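Local coordinates for protein 2-polyprenyl-6-methoxyphenol hydroxylase-like FAD-dependent oxidoreductase (Streptomyces sp. NRRL 11266, PDB 6UI5) that binds flavin-adenine dinucleotide and is an FAD-dependent oxidoreductase with a Rossmann-type FAD-binding domain, at residues F231-L241 against A255-S265; E330-N341 against I378-P387. One frame throughout, in Å; residues are numbered along the deposited sequence.

From the N terminus the chain lays down most of the parallel sheet (strands 5-8, 28-31, 114-116 and 150-153) and then enters the antiparallel sheet to which strands 176-185 and 216-225 belong. Contact 1 follows: it closes a short loop, mostly helix 238-249, by laying residues 231-241 along the start of strand 257-271, at the surface of that antiparallel sheet. The chain returns to add edge strand 279-281 to the parallel sheet before contact 2, which closes a longer, mainly helical loop and brings helix 325-346 against the end of helix 369-379 and the chain after it. The loops neither nest nor cross; the centres of contacts 1 and 2 are 32 Å apart.

Contact 1: F231-L241 against A255-S265. With FAD (flavin-adenine dinucleotide), chain C.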
loop_
_atom_site.group_PDB
_atom_site.type_symbol
_atom_site.label_atom_id
_atom_site.label_comp_id
_atom_site.label_asym_id
_atom_site.label_seq_id
_atom_site.Cartn_x
_atom_site.Cartn_y
_atom_site.Cartn_z
ATOM N N PHE A 231 28.388 0.390 17.727
ATOM C CA PHE A 231 28.355 0.604 19.168
ATOM C C PHE A 231 27.115 -0.010 19.795
ATOM O O PHE A 231 26.034 0.003 19.201
ATOM C CB PHE A 231 28.374 2.087 19.504
ATOM C CG PHE A 231 29.409 2.849 18.758
ATOM C CD1 PHE A 231 30.709 2.948 19.248
ATOM C CD2 PHE A 231 29.094 3.456 17.554
ATOM C CE1 PHE A 231 31.672 3.650 18.550
ATOM C CE2 PHE A 231 30.050 4.161 16.853
ATOM C CZ PHE A 231 31.343 4.259 17.352
ATOM N N GLU A 232 27.284 -0.531 21.005
ATOM C CA GLU A 232 26.147 -0.958 21.795
ATOM C C GLU A 232 25.341 0.256 22.227
ATOM O O GLU A 232 25.895 1.324 22.505
ATOM C CB GLU A 232 26.604 -1.759 23.016
ATOM C CG GLU A 232 26.914 -3.207 22.685
ATOM C CD GLU A 232 25.908 -3.802 21.697
ATOM O OE1 GLU A 232 24.681 -3.783 21.979
ATOM O OE2 GLU A 232 26.347 -4.278 20.626
ATOM N N ASP A 233 24.026 0.093 22.265
ATOM C CA ASP A 233 23.150 1.174 22.684
ATOM C C ASP A 233 23.557 1.661 24.064
ATOM O O ASP A 233 23.703 0.864 24.989
ATOM C CB ASP A 233 21.693 0.694 22.703
ATOM C CG ASP A 233 21.215 0.209 21.343
ATOM O OD1 ASP A 233 22.074 -0.067 20.468
ATOM O OD2 ASP A 233 19.976 0.096 21.155
ATOM N N GLY A 234 23.739 2.974 24.198
ATOM C CA GLY A 234 24.243 3.544 25.432
ATOM C C GLY A 234 24.955 4.875 25.258
ATOM O O GLY A 234 24.782 5.580 24.262
ATOM N N PRO A 235 25.831 5.209 26.207
ATOM C CA PRO A 235 26.132 6.629 26.463
ATOM C C PRO A 235 26.868 7.376 25.347
ATOM O O PRO A 235 26.625 8.576 25.192
ATOM C CB PRO A 235 26.955 6.572 27.755
ATOM C CG PRO A 235 26.533 5.266 28.401
ATOM C CD PRO A 235 26.417 4.339 27.240
ATOM N N ALA A 236 27.763 6.756 24.587
ATOM C CA ALA A 236 28.279 7.422 23.386
ATOM C C ALA A 236 29.094 8.670 23.706
ATOM O O ALA A 236 29.030 9.207 24.814
ATOM C CB ALA A 236 27.147 7.815 22.417
ATOM N N THR A 237 29.880 9.138 22.744
ATOM C CA THR A 237 30.709 10.315 22.947
ATOM C C THR A 237 30.375 11.359 21.892
ATOM O O THR A 237 29.816 11.048 20.834
ATOM C CB THR A 237 32.194 9.970 22.884
ATOM O OG1 THR A 237 32.587 9.871 21.510
ATOM C CG2 THR A 237 32.441 8.628 23.557
ATOM N N LEU A 238 30.739 12.611 22.183
ATOM C CA LEU A 238 30.444 13.673 21.233
ATOM C C LEU A 238 31.380 13.616 20.030
ATOM O O LEU A 238 30.963 13.923 18.907
ATOM C CB LEU A 238 30.492 15.047 21.916
ATOM C CG LEU A 238 30.258 16.226 20.970
ATOM C CD1 LEU A 238 29.475 17.333 21.682
ATOM C CD2 LEU A 238 31.595 16.762 20.468
ATOM N N GLU A 239 32.639 13.245 20.238
ATOM C CA GLU A 239 33.493 12.992 19.083
ATOM C C GLU A 239 32.834 11.977 18.154
ATOM O O GLU A 239 32.868 12.133 16.928
ATOM C CB GLU A 239 34.886 12.526 19.526
ATOM C CG GLU A 239 35.734 13.630 20.160
ATOM C CD GLU A 239 35.218 14.068 21.526
ATOM O OE1 GLU A 239 34.747 13.191 22.281
ATOM O OE2 GLU A 239 35.280 15.279 21.842
ATOM N N GLN A 240 32.179 10.957 18.726
ATOM C CA GLN A 240 31.461 9.987 17.904
ATOM C C GLN A 240 30.344 10.655 17.105
ATOM O O GLN A 240 30.064 10.253 15.963
ATOM C CB GLN A 240 30.908 8.863 18.787
ATOM C CG GLN A 240 31.920 7.766 19.103
ATOM C CD GLN A 240 31.564 6.962 20.336
ATOM O OE1 GLN A 240 30.570 7.232 21.004
ATOM N NE2 GLN A 240 32.396 5.981 20.659
ATOM N N LEU A 241 29.729 11.702 17.677
ATOM C CA LEU A 241 28.714 12.472 16.964
ATOM C C LEU A 241 29.338 13.363 15.902
ATOM O O LEU A 241 28.821 13.447 14.780
ATOM C CB LEU A 241 27.896 13.322 17.938
ATOM C CG LEU A 241 27.085 14.442 17.278
ATOM C CD1 LEU A 241 26.017 13.857 16.364
ATOM C CD2 LEU A 241 26.399 15.269 18.324
ATOM N N ALA A 255 31.488 21.700 17.796
ATOM C CA ALA A 255 30.950 21.182 19.054
ATOM C C ALA A 255 31.639 21.715 20.311
ATOM O O ALA A 255 32.869 21.710 20.415
ATOM C CB ALA A 255 31.049 19.666 19.026
ATOM N N THR A 256 30.828 22.108 21.302
ATOM C CA THR A 256 31.352 22.620 22.562
ATOM C C THR A 256 31.310 21.581 23.687
ATOM O O THR A 256 32.362 21.142 24.158
ATOM C CB THR A 256 30.602 23.889 22.979
ATOM O OG1 THR A 256 31.123 25.001 22.233
ATOM C CG2 THR A 256 30.784 24.183 24.469
ATOM N N GLU A 257 30.113 21.214 24.134
ATOM C CA GLU A 257 29.950 20.302 25.259
ATOM C C GLU A 257 28.715 19.449 25.002
ATOM O O GLU A 257 27.794 19.859 24.288
ATOM C CB GLU A 257 29.820 21.073 26.578
ATOM C CG GLU A 257 30.411 20.351 27.767
ATOM C CD GLU A 257 30.124 21.087 29.057
ATOM O OE1 GLU A 257 29.157 21.874 29.089
ATOM O OE2 GLU A 257 30.877 20.892 30.034
ATOM N N ALA A 258 28.694 18.259 25.598
ATOM C CA ALA A 258 27.576 17.328 25.446
ATOM C C ALA A 258 26.899 17.122 26.797
ATOM O O ALA A 258 27.538 16.654 27.752
ATOM C CB ALA A 258 28.045 15.992 24.872
ATOM N N HIS A 259 25.609 17.479 26.882
ATOM C CA HIS A 259 24.871 17.267 28.126
ATOM C C HIS A 259 24.516 15.798 28.293
ATOM O O HIS A 259 24.656 15.225 29.380
ATOM C CB HIS A 259 23.607 18.127 28.147
ATOM C CG HIS A 259 23.854 19.561 27.806
ATOM N ND1 HIS A 259 24.404 20.451 28.704
ATOM C CD2 HIS A 259 23.651 20.256 26.661
ATOM C CE1 HIS A 259 24.520 21.635 28.130
ATOM N NE2 HIS A 259 24.068 21.544 26.892
ATOM N N TRP A 260 24.054 15.178 27.214
ATOM C CA TRP A 260 23.736 13.760 27.158
ATOM C C TRP A 260 23.566 13.398 25.687
ATOM O O TRP A 260 22.865 14.090 24.963
ATOM C CB TRP A 260 22.473 13.413 27.976
ATOM C CG TRP A 260 21.176 13.930 27.385
ATOM C CD1 TRP A 260 20.630 15.165 27.572
ATOM C CD2 TRP A 260 20.277 13.224 26.500
ATOM N NE1 TRP A 260 19.453 15.275 26.871
ATOM C CE2 TRP A 260 19.212 14.101 26.203
ATOM C CE3 TRP A 260 20.268 11.939 25.937
ATOM C CZ2 TRP A 260 18.139 13.741 25.360
ATOM C CZ3 TRP A 260 19.182 11.575 25.081
ATOM C CH2 TRP A 260 18.147 12.479 24.811
ATOM N N LEU A 261 24.232 12.338 25.253
ATOM C CA LEU A 261 23.997 11.751 23.952
ATOM C C LEU A 261 23.962 10.238 24.140
ATOM O O LEU A 261 24.389 9.717 25.175
ATOM C CB LEU A 261 25.060 12.185 22.933
ATOM C CG LEU A 261 25.353 13.652 22.602
ATOM C CD1 LEU A 261 26.294 13.667 21.365
ATOM C CD2 LEU A 261 24.083 14.522 22.368
ATOM N N GLN A 262 23.371 9.532 23.170
ATOM C CA GLN A 262 23.144 8.099 23.330
ATOM C C GLN A 262 23.235 7.396 21.988
ATOM O O GLN A 262 22.614 7.844 21.022
ATOM C CB GLN A 262 21.768 7.797 23.949
ATOM C CG GLN A 262 21.471 8.408 25.314
ATOM C CD GLN A 262 21.274 7.376 26.398
ATOM O OE1 GLN A 262 22.107 6.462 26.577
ATOM N NE2 GLN A 262 20.170 7.513 27.151
ATOM N N HIS A 263 23.963 6.277 21.940
ATOM C CA HIS A 263 23.770 5.316 20.861
ATOM C C HIS A 263 22.374 4.697 20.951
ATOM O O HIS A 263 21.877 4.400 22.045
ATOM C CB HIS A 263 24.825 4.225 20.927
ATOM C CG HIS A 263 26.209 4.744 20.700
ATOM N ND1 HIS A 263 26.549 5.452 19.564
ATOM C CD2 HIS A 263 27.320 4.705 21.478
ATOM C CE1 HIS A 263 27.815 5.821 19.652
ATOM N NE2 HIS A 263 28.305 5.375 20.798
ATOM N N TYR A 264 21.719 4.519 19.803
ATOM C CA TYR A 264 20.458 3.780 19.753
ATOM C C TYR A 264 20.451 2.882 18.522
ATOM O O TYR A 264 20.997 3.240 17.473
ATOM C CB TYR A 264 19.247 4.724 19.744
ATOM C CG TYR A 264 18.947 5.323 18.380
ATOM C CD1 TYR A 264 18.157 4.641 17.458
ATOM C CD2 TYR A 264 19.456 6.565 18.015
ATOM C CE1 TYR A 264 17.895 5.168 16.213
ATOM C CE2 TYR A 264 19.184 7.110 16.766
ATOM C CZ TYR A 264 18.406 6.399 15.868
ATOM O OH TYR A 264 18.125 6.906 14.613
ATOM N N SER A 265 19.831 1.705 18.652
ATOM C CA SER A 265 19.503 0.888 17.491
ATOM C C SER A 265 17.997 0.657 17.537
ATOM O O SER A 265 17.373 0.798 18.586
ATOM C CB SER A 265 20.281 -0.483 17.445
ATOM O OG SER A 265 20.157 -1.225 18.650
HETATM P PA FAD C . 10.597 4.277 28.532
HETATM O O1A FAD C . 10.550 5.698 28.014
HETATM O O2A FAD C . 11.779 3.570 27.891
HETATM O O5B FAD C . 10.555 4.244 30.189
HETATM C C5B FAD C . 10.776 3.024 30.877
HETATM C C4B FAD C . 11.266 3.358 32.324
HETATM O O4B FAD C . 11.358 2.303 33.095
HETATM C C3B FAD C . 12.699 3.941 32.271
HETATM O O3B FAD C . 12.780 4.964 33.164
HETATM C C2B FAD C . 13.595 2.766 32.707
HETATM O O2B FAD C . 14.901 3.327 33.142
HETATM C C1B FAD C . 12.896 2.272 33.692
HETATM N N9A FAD C . 13.139 0.881 34.021
HETATM C C8A FAD C . 13.456 -0.115 33.164
HETATM N N7A FAD C . 13.522 -1.264 33.869
HETATM C C5A FAD C . 13.222 -0.976 35.159
HETATM C C6A FAD C . 13.136 -1.762 36.302
HETATM N N6A FAD C . 13.309 -3.153 36.691
HETATM N N1A FAD C . 12.822 -1.214 37.480
HETATM C C2A FAD C . 12.574 0.111 37.567
HETATM N N3A FAD C . 12.644 0.879 36.442
HETATM C C4A FAD C . 12.969 0.342 35.246
HETATM N N1 FAD C . 8.850 9.391 20.917
HETATM C C2 FAD C . 8.029 10.381 20.161
HETATM O O2 FAD C . 6.880 10.552 20.407
HETATM N N3 FAD C . 8.680 11.173 19.078
HETATM C C4 FAD C . 10.099 10.963 18.787
HETATM O O4 FAD C . 10.645 11.577 17.934
HETATM C C4X FAD C . 10.897 9.950 19.570
HETATM N N5 FAD C . 12.291 9.785 19.228
HETATM C C5X FAD C . 13.099 8.786 19.971
HETATM C C6 FAD C . 14.444 8.631 19.628
HETATM C C7 FAD C . 15.228 7.709 20.312
HETATM C C7M FAD C . 16.632 7.760 19.726
HETATM C C8 FAD C . 14.694 6.928 21.348
HETATM C C8M FAD C . 15.637 5.940 22.047
HETATM C C9 FAD C . 13.340 7.080 21.695
HETATM C C9A FAD C . 12.523 8.009 21.007
HETATM N N10 FAD C . 11.062 8.178 21.358
HETATM C C10 FAD C . 10.276 9.168 20.627
HETATM C "C1'" FAD C . 10.500 7.381 22.467
HETATM C "C2'" FAD C . 9.280 6.477 22.213
HETATM O "O2'" FAD C . 8.099 7.188 22.226
HETATM C "C3'" FAD C . 9.115 5.485 23.363
HETATM O "O3'" FAD C . 8.185 4.537 22.944
HETATM C "C4'" FAD C . 8.570 6.071 24.681
HETATM O "O4'" FAD C . 9.363 7.082 25.235
HETATM C "C5'" FAD C . 8.597 4.877 25.643
HETATM O "O5'" FAD C . 7.773 5.102 26.752
HETATM P P FAD C . 7.722 4.009 27.990
HETATM O O1P FAD C . 7.321 4.727 29.257
HETATM O O2P FAD C . 6.861 2.791 27.712
HETATM O O3P FAD C . 9.261 3.411 28.083
#
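The imidazole of His-263 lies between Phe-231 and Ala-236, which meet its opposite faces. CG of His-263 stands beside the backbone N and anti to the carbonyl carbon (chi1 -64°), which carries the ring in between them. Phe-231 stacks on one face in an offset pair, the planes only 3° apart and the ring centroids 4.3 Å apart. The slippage sets Phe-231 CB, rather than its ring, over the middle of the imidazole, 3.5 Å from its centroid, as a CH-pi contact. From the other side Ala-236 CB makes a second CH-pi contact, offset toward NE2. The rotation of the ring is further fixed by a bond from His-263 NE2 to Gln-240 OE1 (2.9 Å), bent and well out of the amide plane. Thr-237 N reaches the same oxygen from the other face of that plane, while Gln-240 N bonds back to Thr-237 OG1. This capping box starts helix 238-249, so His-263, on a strand of the antiparallel sheet beside the FAD-binding Rossmann-type fold, is tied directly to the helix N terminus. Beyond it, Leu-241 CD2 meets Leu-261 CD1 at 3.4 Å, and Leu-238 CD2 presses on Ala-255 CB while its CD1 lies against both Ala-258 CB and Ala-255 CB. At the other end Asp-233 OD2 takes two bonds from Ser-265: OG (2.8 Å) on the syn lone pair and the backbone N (3.0 Å) from above the carboxylate plane. Tyr-264 has its OH bonded to Ser-221 O, and one face of its ring receives the FAD methyl C7M, 3.5 Å from CD2.

Contact 2: E330-N341 against I378-P387; sequences ERHLAGRLACMN and IVTNLGPAVP
The amide of Asn-341 touches two neighbours with its two ends: ND2 lies 3.4 Å from Ile-378 CG2, and OD1 lies equally near Val-379 CG1. The guanidinium of Arg-336 has Leu-337 CD2 over one face, 3.7 Å above the plane and toward the rim, and forms a salt bridge with Glu-364 of the second subunit. That of Arg-331 meets Pro-384 CG obliquely and more loosely, its NH1 being held by a salt bridge to Asp-303. These groups belong to a long helix, 325-346, packed against the C-terminal end of helix 369-379 and the extended chain beyond it. Helix 369-379 ends in a Schellman motif, with positive phi at Asn-381, and the chain then runs back along helix 325-346. Near the start of segment 330-341, the side chains of Val-386 and Glu-330 cross at a slant, Val-386 CG1 coming 3.2 Å from Glu-330 OE1. Between the polar ends, Pro-384 sets its ring on the helix, CG 3.5 Å from Ala-334 CB, and its CB approaches Leu-337 CD1. That same leucine methyl also meets Ile-378 CD1 at 3.6 Å, the two side chains crossing at about a right angle; CG1 of Ile-378 stands anti to the carbonyl carbon (chi1 -82°) and sends CD1 toward the leucine. Glu-330 is buried, yet its carboxylate is well satisfied by salt bridges to Lys-310 and Arg-469 and a bond from Asn-306, which would probably favour the charged form. One water donates both to Glu-330 OE1 and to Pro-387 O, while Asn-341 ND2 bonds to Leu-337 O at 2.9 Å, from the opposite face of that carbonyl to Asn-341 N.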
loop_
_atom_site.group_PDB
_atom_site.type_symbol
_atom_site.label_atom_id
_atom_site.label_comp_id
_atom_site.label_asym_id
_atom_site.label_seq_id
_atom_site.Cartn_x
_atom_site.Cartn_y
_atom_site.Cartn_z
ATOM N N GLU A 330 -8.000 -4.471 22.579
ATOM C CA GLU A 330 -7.992 -3.124 22.039
ATOM C C GLU A 330 -6.578 -2.660 21.758
ATOM O O GLU A 330 -6.319 -2.069 20.704
ATOM C CB GLU A 330 -8.696 -2.178 23.012
ATOM C CG GLU A 330 -10.187 -2.159 22.788
ATOM C CD GLU A 330 -10.970 -1.779 24.030
ATOM O OE1 GLU A 330 -12.157 -2.161 24.113
ATOM O OE2 GLU A 330 -10.410 -1.091 24.911
ATOM N N ARG A 331 -5.643 -2.945 22.670
ATOM C CA ARG A 331 -4.335 -2.303 22.594
ATOM C C ARG A 331 -3.313 -3.092 21.802
ATOM O O ARG A 331 -2.473 -2.485 21.132
ATOM C CB ARG A 331 -3.845 -2.016 23.994
ATOM C CG ARG A 331 -4.647 -0.858 24.591
ATOM C CD ARG A 331 -3.964 0.435 24.214
ATOM N NE ARG A 331 -4.433 1.054 22.993
ATOM C CZ ARG A 331 -3.827 2.078 22.405
ATOM N NH1 ARG A 331 -2.697 2.569 22.931
ATOM N NH2 ARG A 331 -4.352 2.620 21.303
ATOM N N HIS A 332 -3.395 -4.421 21.785
ATOM C CA HIS A 332 -2.536 -5.166 20.875
ATOM C C HIS A 332 -2.773 -4.756 19.425
ATOM O O HIS A 332 -1.822 -4.715 18.633
ATOM C CB HIS A 332 -2.742 -6.667 21.040
ATOM C CG HIS A 332 -1.885 -7.491 20.131
ATOM N ND1 HIS A 332 -2.097 -7.563 18.771
ATOM C CD2 HIS A 332 -0.819 -8.286 20.388
ATOM C CE1 HIS A 332 -1.195 -8.363 18.227
ATOM N NE2 HIS A 332 -0.412 -8.818 19.188
ATOM N N LEU A 333 -4.030 -4.461 19.048
ATOM C CA LEU A 333 -4.287 -4.032 17.671
ATOM C C LEU A 333 -3.566 -2.733 17.390
ATOM O O LEU A 333 -2.951 -2.573 16.333
ATOM C CB LEU A 333 -5.791 -3.865 17.397
ATOM C CG LEU A 333 -6.269 -3.042 16.178
ATOM C CD1 LEU A 333 -5.846 -3.668 14.812
ATOM C CD2 LEU A 333 -7.825 -2.894 16.153
ATOM N N ALA A 334 -3.620 -1.799 18.344
ATOM C CA ALA A 334 -3.018 -0.491 18.138
ATOM C C ALA A 334 -1.495 -0.599 18.042
ATOM O O ALA A 334 -0.861 0.077 17.213
ATOM C CB ALA A 334 -3.448 0.443 19.277
ATOM N N GLY A 335 -0.891 -1.460 18.867
ATOM C CA GLY A 335 0.523 -1.761 18.700
ATOM C C GLY A 335 0.829 -2.411 17.364
ATOM O O GLY A 335 1.810 -2.055 16.697
ATOM N N ARG A 336 0.004 -3.385 16.967
ATOM C CA ARG A 336 0.137 -4.038 15.667
ATOM C C ARG A 336 0.239 -3.007 14.553
ATOM O O ARG A 336 1.162 -3.049 13.726
ATOM C CB ARG A 336 -1.082 -4.944 15.430
ATOM C CG ARG A 336 -0.838 -6.220 14.686
ATOM C CD ARG A 336 -2.119 -6.771 14.071
ATOM N NE ARG A 336 -2.256 -6.283 12.704
ATOM C CZ ARG A 336 -3.403 -5.951 12.118
ATOM N NH1 ARG A 336 -4.555 -6.035 12.771
ATOM N NH2 ARG A 336 -3.392 -5.514 10.868
ATOM N N LEU A 337 -0.719 -2.065 14.533
ATOM C CA LEU A 337 -0.866 -1.116 13.435
ATOM C C LEU A 337 0.219 -0.043 13.470
ATOM O O LEU A 337 0.653 0.435 12.411
ATOM C CB LEU A 337 -2.264 -0.463 13.474
ATOM C CG LEU A 337 -3.538 -1.243 13.090
ATOM C CD1 LEU A 337 -4.818 -0.373 13.198
ATOM C CD2 LEU A 337 -3.462 -1.859 11.693
ATOM N N ALA A 338 0.671 0.354 14.664
ATOM C CA ALA A 338 1.835 1.232 14.735
ATOM C C ALA A 338 3.062 0.542 14.153
ATOM O O ALA A 338 3.686 1.054 13.213
ATOM C CB ALA A 338 2.085 1.687 16.175
ATOM N N CYS A 339 3.415 -0.639 14.677
ATOM C CA CYS A 339 4.551 -1.347 14.089
ATOM C C CYS A 339 4.357 -1.467 12.600
ATOM O O CYS A 339 5.261 -1.161 11.826
ATOM C CB CYS A 339 4.748 -2.735 14.718
ATOM S SG CYS A 339 5.259 -2.653 16.506
ATOM N N MET A 340 3.145 -1.823 12.173
ATOM C CA MET A 340 2.949 -2.145 10.765
ATOM C C MET A 340 3.268 -0.947 9.887
ATOM O O MET A 340 4.099 -1.040 8.975
ATOM C CB MET A 340 1.523 -2.621 10.526
ATOM C CG MET A 340 1.187 -2.775 9.048
ATOM S SD MET A 340 -0.526 -2.373 8.869
ATOM C CE MET A 340 -0.509 -0.686 9.460
ATOM N N ASN A 341 2.676 0.212 10.199
ATOM C CA ASN A 341 2.809 1.367 9.315
ATOM C C ASN A 341 4.147 2.091 9.485
ATOM O O ASN A 341 4.632 2.693 8.514
ATOM C CB ASN A 341 1.628 2.335 9.512
ATOM C CG ASN A 341 1.895 3.389 10.542
ATOM O OD1 ASN A 341 2.566 4.393 10.257
ATOM N ND2 ASN A 341 1.344 3.196 11.756
ATOM N N ILE A 378 -4.215 6.823 12.079
ATOM C CA ILE A 378 -3.364 5.933 12.854
ATOM C C ILE A 378 -2.063 6.636 13.262
ATOM O O ILE A 378 -1.729 6.696 14.448
ATOM C CB ILE A 378 -3.138 4.653 12.042
ATOM C CG1 ILE A 378 -4.342 3.774 12.262
ATOM C CG2 ILE A 378 -1.871 3.924 12.436
ATOM C CD1 ILE A 378 -4.368 2.651 11.357
ATOM N N VAL A 379 -1.363 7.256 12.306
ATOM C CA VAL A 379 -0.116 7.933 12.648
ATOM C C VAL A 379 -0.349 9.123 13.560
ATOM O O VAL A 379 0.600 9.570 14.202
ATOM C CB VAL A 379 0.698 8.385 11.399
ATOM C CG1 VAL A 379 0.713 7.287 10.357
ATOM C CG2 VAL A 379 0.168 9.677 10.798
ATOM N N THR A 380 -1.577 9.654 13.662
ATOM C CA THR A 380 -1.796 10.694 14.672
ATOM C C THR A 380 -2.358 10.133 15.973
ATOM O O THR A 380 -2.653 10.906 16.898
ATOM C CB THR A 380 -2.703 11.805 14.160
ATOM O OG1 THR A 380 -3.978 11.249 13.790
ATOM C CG2 THR A 380 -2.085 12.508 12.953
ATOM N N ASN A 381 -2.495 8.808 16.067
ATOM C CA ASN A 381 -3.141 8.144 17.199
ATOM C C ASN A 381 -4.579 8.625 17.455
ATOM O O ASN A 381 -5.123 8.381 18.543
ATOM C CB ASN A 381 -2.278 8.272 18.453
ATOM C CG ASN A 381 -0.874 7.670 18.229
ATOM O OD1 ASN A 381 0.114 8.396 18.142
ATOM N ND2 ASN A 381 -0.803 6.346 18.059
ATOM N N LEU A 382 -5.235 9.282 16.477
ATOM C CA LEU A 382 -6.710 9.301 16.474
ATOM C C LEU A 382 -7.218 7.892 16.319
ATOM O O LEU A 382 -8.086 7.434 17.067
ATOM C CB LEU A 382 -7.252 10.164 15.342
ATOM C CG LEU A 382 -6.830 11.623 15.438
ATOM C CD1 LEU A 382 -7.244 12.383 14.176
ATOM C CD2 LEU A 382 -7.377 12.236 16.745
ATOM N N GLY A 383 -6.687 7.208 15.313
ATOM C CA GLY A 383 -6.098 5.911 15.500
ATOM C C GLY A 383 -7.142 4.870 15.682
ATOM O O GLY A 383 -8.328 5.167 15.789
ATOM N N PRO A 384 -6.703 3.655 15.836
ATOM C CA PRO A 384 -7.602 2.502 15.696
ATOM C C PRO A 384 -8.884 2.712 16.490
ATOM O O PRO A 384 -8.839 2.878 17.715
ATOM C CB PRO A 384 -6.777 1.338 16.243
ATOM C CG PRO A 384 -5.838 2.016 17.264
ATOM C CD PRO A 384 -5.639 3.459 16.828
ATOM N N ALA A 385 -10.016 2.807 15.779
ATOM C CA ALA A 385 -11.322 2.691 16.410
ATOM C C ALA A 385 -11.383 1.421 17.242
ATOM O O ALA A 385 -10.988 0.349 16.785
ATOM C CB ALA A 385 -12.431 2.672 15.354
ATOM N N VAL A 386 -11.823 1.564 18.487
ATOM C CA VAL A 386 -12.035 0.394 19.350
ATOM C C VAL A 386 -13.274 -0.349 18.862
ATOM O O VAL A 386 -14.330 0.281 18.655
ATOM C CB VAL A 386 -12.191 0.833 20.805
ATOM C CG1 VAL A 386 -12.910 -0.250 21.631
ATOM C CG2 VAL A 386 -10.814 1.212 21.411
ATOM N N PRO A 387 -13.199 -1.658 18.638
ATOM C CA PRO A 387 -14.354 -2.371 18.076
ATOM C C PRO A 387 -15.511 -2.401 19.073
ATOM O O PRO A 387 -15.352 -2.804 20.231
ATOM C CB PRO A 387 -13.802 -3.771 17.788
ATOM C CG PRO A 387 -12.613 -3.918 18.696
ATOM C CD PRO A 387 -12.044 -2.547 18.884
HETATM O O HOH W 1 -13.368 -3.787 22.317
#